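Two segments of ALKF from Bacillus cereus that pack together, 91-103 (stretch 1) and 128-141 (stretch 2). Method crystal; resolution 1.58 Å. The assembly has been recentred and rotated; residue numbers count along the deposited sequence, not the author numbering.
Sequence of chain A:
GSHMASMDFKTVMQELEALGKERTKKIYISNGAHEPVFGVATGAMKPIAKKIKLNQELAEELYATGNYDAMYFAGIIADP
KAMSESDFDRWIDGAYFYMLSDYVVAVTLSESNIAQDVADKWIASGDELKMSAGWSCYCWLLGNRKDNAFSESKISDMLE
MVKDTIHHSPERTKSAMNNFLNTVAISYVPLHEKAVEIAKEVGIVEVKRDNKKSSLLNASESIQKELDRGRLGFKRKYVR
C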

# COMPACT_ATOMS: atom_id res chain seq x y z
N TRP A 91 -1.66 -1.32 -14.04
CA TRP A 91 -2.44 -0.90 -12.84
C TRP A 91 -1.69 0.29 -12.17
O TRP A 91 -2.31 1.27 -11.81
CB TRP A 91 -2.59 -2.07 -11.84
CG TRP A 91 -3.75 -2.98 -12.23
CD1 TRP A 91 -4.03 -3.47 -13.47
CD2 TRP A 91 -4.64 -3.62 -11.32
NE1 TRP A 91 -5.15 -4.34 -13.37
CE2 TRP A 91 -5.55 -4.38 -12.07
CE3 TRP A 91 -4.80 -3.55 -9.94
CZ2 TRP A 91 -6.58 -5.17 -11.48
CZ3 TRP A 91 -5.92 -4.27 -9.33
CH2 TRP A 91 -6.80 -4.99 -10.14
N ILE A 92 -0.34 0.20 -12.05
CA ILE A 92 0.30 1.33 -11.39
C ILE A 92 0.20 2.59 -12.23
O ILE A 92 0.12 3.71 -11.68
CB ILE A 92 1.75 1.00 -10.98
CG1 ILE A 92 2.29 1.95 -9.89
CG2 ILE A 92 2.75 1.07 -12.22
CD1 ILE A 92 1.48 1.91 -8.54
N ASP A 93 0.16 2.47 -13.56
CA ASP A 93 -0.02 3.68 -14.38
C ASP A 93 -1.34 4.35 -14.11
O ASP A 93 -1.42 5.54 -14.30
CB ASP A 93 0.03 3.33 -15.89
CG ASP A 93 1.45 3.02 -16.37
OD1 ASP A 93 2.43 3.30 -15.70
OD2 ASP A 93 1.56 2.49 -17.53
N GLY A 94 -2.36 3.61 -13.66
CA GLY A 94 -3.62 4.21 -13.33
C GLY A 94 -3.84 4.61 -11.88
O GLY A 94 -4.86 5.19 -11.55
N ALA A 95 -2.79 4.40 -11.07
CA ALA A 95 -2.93 4.68 -9.66
C ALA A 95 -2.55 6.14 -9.41
O ALA A 95 -1.41 6.49 -9.08
CB ALA A 95 -1.96 3.74 -8.91
N TYR A 96 -3.59 6.98 -9.48
CA TYR A 96 -3.26 8.42 -9.59
C TYR A 96 -2.98 9.16 -8.30
O TYR A 96 -2.62 10.33 -8.29
CB TYR A 96 -4.39 9.16 -10.35
CG TYR A 96 -5.70 9.19 -9.67
CD1 TYR A 96 -6.00 10.14 -8.70
CD2 TYR A 96 -6.67 8.24 -9.97
CE1 TYR A 96 -7.20 10.18 -8.04
CE2 TYR A 96 -7.96 8.26 -9.31
CZ TYR A 96 -8.25 9.27 -8.34
OH TYR A 96 -9.42 9.27 -7.65
N PHE A 97 -3.24 8.49 -7.19
CA PHE A 97 -2.83 9.01 -5.89
C PHE A 97 -2.49 7.91 -4.93
O PHE A 97 -2.72 6.73 -5.25
CB PHE A 97 -3.93 9.99 -5.32
CG PHE A 97 -5.16 9.29 -4.70
CD1 PHE A 97 -5.98 8.41 -5.47
CD2 PHE A 97 -5.48 9.51 -3.35
CE1 PHE A 97 -7.18 7.81 -4.90
CE2 PHE A 97 -6.62 8.95 -2.80
CZ PHE A 97 -7.48 8.08 -3.55
N TYR A 98 -1.96 8.27 -3.74
CA TYR A 98 -1.35 7.24 -2.91
C TYR A 98 -2.29 6.15 -2.40
O TYR A 98 -1.81 5.04 -2.15
CB TYR A 98 -0.60 7.89 -1.71
CG TYR A 98 -1.56 8.33 -0.60
CD1 TYR A 98 -2.13 9.62 -0.68
CD2 TYR A 98 -1.87 7.49 0.45
CE1 TYR A 98 -3.04 10.08 0.33
CE2 TYR A 98 -2.78 7.87 1.46
CZ TYR A 98 -3.38 9.17 1.37
OH TYR A 98 -4.28 9.55 2.39
N MET A 99 -3.59 6.41 -2.27
CA MET A 99 -4.37 5.29 -1.70
C MET A 99 -4.40 4.22 -2.74
O MET A 99 -4.49 3.02 -2.38
CB MET A 99 -5.79 5.74 -1.45
CG MET A 99 -5.84 6.73 -0.26
SD MET A 99 -7.56 7.19 0.21
CE MET A 99 -7.88 5.83 1.29
N LEU A 100 -4.41 4.56 -4.03
CA LEU A 100 -4.34 3.55 -5.09
C LEU A 100 -2.96 2.88 -5.16
O LEU A 100 -2.87 1.63 -5.26
CB LEU A 100 -4.73 4.16 -6.48
CG LEU A 100 -6.22 4.44 -6.53
CD1 LEU A 100 -6.43 5.34 -7.74
CD2 LEU A 100 -7.06 3.10 -6.75
N SER A 101 -1.86 3.69 -5.17
CA SER A 101 -0.58 3.05 -5.28
C SER A 101 -0.30 2.15 -4.08
O SER A 101 0.26 1.05 -4.24
CB SER A 101 0.54 4.09 -5.46
OG SER A 101 0.53 4.99 -4.35
N ASP A 102 -0.68 2.60 -2.87
CA ASP A 102 -0.12 1.98 -1.62
C ASP A 102 -1.13 0.92 -1.10
O ASP A 102 -0.66 -0.10 -0.59
CB ASP A 102 0.06 3.00 -0.54
CG ASP A 102 1.07 4.12 -0.90
OD1 ASP A 102 1.68 4.09 -1.98
OD2 ASP A 102 1.12 5.00 -0.01
N TYR A 103 -2.46 1.19 -1.21
CA TYR A 103 -3.43 0.31 -0.55
C TYR A 103 -4.19 -0.59 -1.55
O TYR A 103 -4.91 -1.51 -1.14
CB TYR A 103 -4.43 1.14 0.26
CG TYR A 103 -3.81 2.11 1.22
CD1 TYR A 103 -2.58 1.85 1.87
CD2 TYR A 103 -4.45 3.33 1.42
CE1 TYR A 103 -2.06 2.80 2.81
CE2 TYR A 103 -3.90 4.25 2.29
CZ TYR A 103 -2.75 3.97 2.93
OH TYR A 103 -2.24 4.96 3.74
N GLU A 128 7.33 9.21 -8.25
CA GLU A 128 6.81 9.32 -6.84
C GLU A 128 5.89 8.14 -6.51
O GLU A 128 6.13 7.44 -5.47
CB GLU A 128 6.06 10.68 -6.67
CG GLU A 128 5.45 10.78 -5.27
CD GLU A 128 5.03 12.17 -4.96
OE1 GLU A 128 5.01 13.01 -5.95
OE2 GLU A 128 4.63 12.52 -3.87
N LEU A 129 4.81 7.97 -7.26
CA LEU A 129 3.84 7.01 -6.77
C LEU A 129 4.23 5.59 -7.11
O LEU A 129 3.85 4.63 -6.33
CB LEU A 129 2.49 7.30 -7.41
CG LEU A 129 1.83 8.61 -6.96
CD1 LEU A 129 0.60 8.95 -7.75
CD2 LEU A 129 1.43 8.46 -5.47
N LYS A 130 5.00 5.36 -8.18
CA LYS A 130 5.51 4.00 -8.37
C LYS A 130 6.50 3.57 -7.26
O LYS A 130 6.41 2.44 -6.73
CB LYS A 130 6.30 3.84 -9.71
CG LYS A 130 5.42 3.78 -10.84
CD LYS A 130 6.35 3.37 -12.09
CE LYS A 130 5.61 3.76 -13.35
NZ LYS A 130 6.59 3.22 -14.39
N MET A 131 7.35 4.53 -6.85
CA MET A 131 8.25 4.21 -5.75
C MET A 131 7.44 4.00 -4.48
O MET A 131 7.79 3.13 -3.71
CB MET A 131 9.27 5.34 -5.49
CG MET A 131 10.18 5.40 -6.76
SD MET A 131 11.59 6.54 -6.48
CE MET A 131 10.80 8.15 -6.31
N SER A 132 6.44 4.85 -4.25
CA SER A 132 5.59 4.65 -3.03
C SER A 132 4.98 3.24 -3.04
O SER A 132 4.94 2.58 -1.99
CB SER A 132 4.46 5.70 -3.03
OG SER A 132 3.81 5.63 -1.77
N ALA A 133 4.50 2.78 -4.19
CA ALA A 133 3.92 1.43 -4.27
C ALA A 133 4.99 0.37 -4.01
O ALA A 133 4.68 -0.62 -3.32
CB ALA A 133 3.29 1.18 -5.66
N GLY A 134 6.24 0.58 -4.50
CA GLY A 134 7.22 -0.46 -4.32
C GLY A 134 7.61 -0.55 -2.83
O GLY A 134 7.69 -1.69 -2.32
N TRP A 135 7.84 0.58 -2.13
CA TRP A 135 8.14 0.55 -0.64
C TRP A 135 6.96 -0.01 0.08
O TRP A 135 7.15 -0.83 1.01
CB TRP A 135 8.48 1.95 -0.17
CG TRP A 135 9.83 2.42 -0.70
CD1 TRP A 135 10.10 3.36 -1.65
CD2 TRP A 135 11.13 2.00 -0.18
NE1 TRP A 135 11.48 3.50 -1.81
CE2 TRP A 135 12.11 2.69 -0.90
CE3 TRP A 135 11.52 1.10 0.85
CZ2 TRP A 135 13.50 2.54 -0.66
CZ3 TRP A 135 12.86 0.92 1.11
CH2 TRP A 135 13.87 1.63 0.37
N SER A 136 5.72 0.40 -0.33
CA SER A 136 4.53 -0.11 0.36
C SER A 136 4.44 -1.66 0.22
O SER A 136 4.13 -2.32 1.20
CB SER A 136 3.25 0.51 -0.18
OG SER A 136 3.24 1.96 0.08
N CYS A 137 4.70 -2.14 -0.98
CA CYS A 137 4.61 -3.61 -1.18
C CYS A 137 5.56 -4.29 -0.25
O CYS A 137 5.13 -5.33 0.32
CB CYS A 137 5.00 -3.82 -2.63
SG CYS A 137 4.91 -5.61 -3.06
N TYR A 138 6.77 -3.77 -0.06
CA TYR A 138 7.66 -4.43 0.92
C TYR A 138 7.04 -4.46 2.31
O TYR A 138 7.21 -5.43 3.06
CB TYR A 138 9.07 -3.87 0.99
CG TYR A 138 9.97 -4.52 -0.02
CD1 TYR A 138 10.07 -4.03 -1.33
CD2 TYR A 138 10.66 -5.69 0.33
CE1 TYR A 138 10.90 -4.69 -2.24
CE2 TYR A 138 11.53 -6.32 -0.61
CZ TYR A 138 11.60 -5.82 -1.84
OH TYR A 138 12.44 -6.48 -2.72
N CYS A 139 6.42 -3.36 2.73
CA CYS A 139 5.78 -3.38 4.07
C CYS A 139 4.74 -4.49 4.13
O CYS A 139 4.68 -5.19 5.17
CB CYS A 139 5.09 -2.07 4.36
SG CYS A 139 6.17 -0.66 4.40
N TRP A 140 3.92 -4.71 3.08
CA TRP A 140 2.89 -5.72 3.13
C TRP A 140 3.53 -7.09 3.07
O TRP A 140 3.02 -8.01 3.76
CB TRP A 140 1.88 -5.57 1.95
CG TRP A 140 1.41 -4.12 1.83
CD1 TRP A 140 1.19 -3.51 0.60
CD2 TRP A 140 1.14 -3.11 2.84
NE1 TRP A 140 0.78 -2.19 0.78
CE2 TRP A 140 0.82 -1.90 2.12
CE3 TRP A 140 1.27 -3.05 4.28
CZ2 TRP A 140 0.46 -0.72 2.77
CZ3 TRP A 140 0.95 -1.91 4.90
CH2 TRP A 140 0.57 -0.70 4.16
N LEU A 141 4.60 -7.24 2.30
CA LEU A 141 5.28 -8.58 2.25
C LEU A 141 5.89 -8.92 3.61
O LEU A 141 5.78 -10.09 4.07
CB LEU A 141 6.43 -8.51 1.25
CG LEU A 141 6.03 -8.47 -0.20
CD1 LEU A 141 7.29 -8.23 -0.95
CD2 LEU A 141 5.36 -9.76 -0.63
O HOH W 1 4.22 1.39 -15.30

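D102 is the polar centre of this contact. Its carboxylate oxygen OD1 accepts two hydrogen bonds from serine hydroxyls. One crosses the interface, from S132 OG to D102 OD1 at 2.6 Å. The other is local, from S101 OG to D102 OD1 at 2.8 Å. Both donors are thus satisfied by one buried, negatively charged acceptor.

S136 OG also lies close, 3.3 Å from D102 OD1, but the angle is poor and the pair is not hydrogen-bonded. The S136 hydroxyl is spent within its own helix: S136 OG donates to S132 O at 2.7 Å. S132 O also receives the regular helical bond from S136 N, at 2.8 Å.

The backbone of D102 contributes as well. W140 NE1 donates to D102 O at 2.9 Å, with an N-H...O angle of 150°. The oxygen sits at the edge of the indole, near its plane, as an N-H donor requires. Next to it, Y103 CD1 lies 4.1 Å from W140 CZ2, an apolar contact.

Helices 98-103 and 128-141 pass closely here. Their axes approach to 7.9 Å and cross at -36°. A133 lies at this close approach: A133 CB is 3.3 Å from S101 O. Helix 91-94 makes a separate contact through I92. I92 CD1 is 3.5 Å from A133 CB, and I92 CG1 packs on K130 CG at 3.7 Å.

L129 fills the bend before helix 98-103. L129 CD1 is 3.4 Å from A95 O and 3.5 Å from Y96 O. L129 CD2 is 3.8 Å from Y98 N. These are van der Waals contacts, since a methyl group cannot satisfy either carbonyl or the amide.

At the exposed end, D93 OD1 and K130 NZ are 4.4 Å apart, beyond a salt bridge. Water 1 links them. Water 1 donates to D93 OD1 at 2.6 Å and accepts from K130 NZ at 3.1 Å.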